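Side-chain contact in arylamine n-acetyltransferase NAT (Mycobacterium tuberculosis, PDB 4BGF), which probably transfers the acetyl group of acetyl-CoA to arylamine substrates, as other arylamine N-acetyltransferases do: residues A[7-11]-A[12-16]. Residues are numbered along the deposited sequence; the frame is centred on the assembly and turned at random.
Sequences AYFDR and INYRG
Tyr8 O accepts the amide of Ile12 (N to O 3.2 Å, N-H...O angle 172°), the i to i+4 bond of an alpha-helix, whereas one residue on Phe9 O takes the amide of Tyr14 (N to O 2.6 Å), a bond one residue longer than the helical one. Between the two bonds Asn13, with positive phi, is the first residue to leave helical geometry, which turns the backbone away from the helical path. The side chains of the two residues joined by the longer backbone bond, Phe9 and Tyr14, lie side by side and point the same way: Tyr14 CD2 sits over one face of the Phe9 ring, offset toward the rim, at 3.8 Å from Phe9 CD1. With planes inclined by 46° the pair is neither a parallel stack nor edge-to-face. In the helical N-terminal region of the NAT fold, Phe9 and Tyr14 both rest on Leu28 of helix 22-35, while Tyr8 packs against helix 70-83 and, with Arg11, on Val62 of helix 54-63. Ile12 holds CG1 between its backbone N and carbonyl carbon (chi1 75°), which puts CG1 3.4 Å from Tyr8 O, and with chi2 extended CD1 reaches the Tyr8 ring, 3.6 Å from Tyr8 CE2. Beyond that methyl contact, the buried Tyr8 hydroxyl is satisfied by a hydrogen bond with His32 ND1. On the exposed flank Asp10 and Arg15 bridge the turn in a long salt bridge, Asp10 OD2 to Arg15 NH2 3.5 Å; the carboxylate oxygen meets the guanidinium at its edge, while Asn13 OD1 lies above one face of that same group.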
loop_
_atom_site.group_PDB
_atom_site.type_symbol
_atom_site.label_atom_id
_atom_site.label_comp_id
_atom_site.label_asym_id
_atom_site.label_seq_id
_atom_site.Cartn_x
_atom_site.Cartn_y
_atom_site.Cartn_z
ATOM N N ALA A 7 17.372 -7.350 7.817
ATOM C CA ALA A 7 17.511 -6.878 6.458
ATOM C C ALA A 7 16.376 -5.950 6.100
ATOM O O ALA A 7 16.545 -5.033 5.312
ATOM C CB ALA A 7 17.550 -8.026 5.521
ATOM N N TYR A 8 15.226 -6.203 6.696
ATOM C CA TYR A 8 14.042 -5.397 6.477
ATOM C C TYR A 8 14.207 -4.085 7.212
ATOM O O TYR A 8 13.826 -3.028 6.718
ATOM C CB TYR A 8 12.799 -6.152 6.975
ATOM C CG TYR A 8 11.580 -5.273 7.063
ATOM C CD1 TYR A 8 10.789 -5.039 5.941
ATOM C CD2 TYR A 8 11.232 -4.661 8.261
ATOM C CE1 TYR A 8 9.692 -4.233 6.004
ATOM C CE2 TYR A 8 10.134 -3.849 8.345
ATOM C CZ TYR A 8 9.361 -3.624 7.211
ATOM O OH TYR A 8 8.249 -2.795 7.291
ATOM N N PHE A 9 14.796 -4.142 8.401
ATOM C CA PHE A 9 15.057 -2.936 9.173
ATOM C C PHE A 9 16.107 -2.044 8.526
ATOM O O PHE A 9 15.991 -0.831 8.594
ATOM C CB PHE A 9 15.495 -3.281 10.590
ATOM C CG PHE A 9 14.393 -3.801 11.465
ATOM C CD1 PHE A 9 13.055 -3.567 11.180
ATOM C CD2 PHE A 9 14.709 -4.547 12.586
ATOM C CE1 PHE A 9 12.054 -4.056 12.002
ATOM C CE2 PHE A 9 13.720 -5.042 13.416
ATOM C CZ PHE A 9 12.386 -4.800 13.123
ATOM N N ASP A 10 17.118 -2.630 7.890
ATOM C CA ASP A 10 18.157 -1.832 7.243
ATOM C C ASP A 10 17.750 -1.392 5.828
ATOM O O ASP A 10 18.393 -0.540 5.239
ATOM C CB ASP A 10 19.507 -2.565 7.242
ATOM C CG ASP A 10 20.209 -2.531 8.615
ATOM O OD1 ASP A 10 19.715 -3.186 9.567
ATOM O OD2 ASP A 10 21.260 -1.854 8.735
ATOM N N ARG A 11 16.674 -1.954 5.303
ATOM C CA ARG A 11 16.099 -1.510 4.034
ATOM C C ARG A 11 15.378 -0.197 4.262
ATOM O O ARG A 11 15.597 0.781 3.561
ATOM C CB ARG A 11 15.098 -2.554 3.524
ATOM C CG ARG A 11 14.082 -2.075 2.500
ATOM C CD ARG A 11 14.570 -2.232 1.066
ATOM N NE ARG A 11 13.464 -2.182 0.113
ATOM C CZ ARG A 11 13.184 -1.155 -0.689
ATOM N NH1 ARG A 11 13.926 -0.054 -0.682
ATOM N NH2 ARG A 11 12.142 -1.246 -1.516
ATOM N N ILE A 12 14.495 -0.208 5.249
ATOM C CA ILE A 12 13.719 0.963 5.620
ATOM C C ILE A 12 14.471 1.812 6.654
ATOM O O ILE A 12 13.985 2.856 7.062
ATOM C CB ILE A 12 12.304 0.554 6.150
ATOM C CG1 ILE A 12 12.364 -0.026 7.576
ATOM C CG2 ILE A 12 11.665 -0.436 5.186
ATOM C CD1 ILE A 12 11.019 -0.404 8.139
ATOM N N ASN A 13 15.663 1.365 7.047
ATOM C CA ASN A 13 16.506 2.075 8.005
ATOM C C ASN A 13 15.747 2.333 9.301
ATOM O O ASN A 13 15.597 3.472 9.747
ATOM C CB ASN A 13 17.021 3.385 7.392
ATOM C CG ASN A 13 18.292 3.899 8.059
ATOM O OD1 ASN A 13 18.929 3.211 8.869
ATOM N ND2 ASN A 13 18.675 5.125 7.699
ATOM N N TYR A 14 15.249 1.261 9.899
ATOM C CA TYR A 14 14.547 1.373 11.152
ATOM C C TYR A 14 15.525 1.200 12.292
ATOM O O TYR A 14 16.199 0.182 12.405
ATOM C CB TYR A 14 13.418 0.348 11.248
ATOM C CG TYR A 14 12.696 0.393 12.564
ATOM C CD1 TYR A 14 11.797 1.400 12.851
ATOM C CD2 TYR A 14 12.927 -0.562 13.516
ATOM C CE1 TYR A 14 11.141 1.437 14.050
ATOM C CE2 TYR A 14 12.300 -0.528 14.723
ATOM C CZ TYR A 14 11.396 0.464 14.986
ATOM O OH TYR A 14 10.778 0.468 16.218
ATOM N N ARG A 15 15.580 2.240 13.114
ATOM C CA ARG A 15 16.275 2.244 14.384
ATOM C C ARG A 15 15.201 2.596 15.391
ATOM O O ARG A 15 14.630 3.684 15.330
ATOM C CB ARG A 15 17.363 3.323 14.417
ATOM C CG ARG A 15 18.427 3.193 13.346
ATOM C CD ARG A 15 19.406 2.094 13.675
ATOM N NE ARG A 15 19.852 1.416 12.464
ATOM C CZ ARG A 15 20.881 1.791 11.703
ATOM N NH1 ARG A 15 21.627 2.845 12.019
ATOM N NH2 ARG A 15 21.172 1.087 10.614
ATOM N N GLY A 16 14.882 1.665 16.280
ATOM C CA GLY A 16 13.954 1.938 17.360
ATOM C C GLY A 16 13.757 0.664 18.136
ATOM O O GLY A 16 14.434 -0.327 17.853
#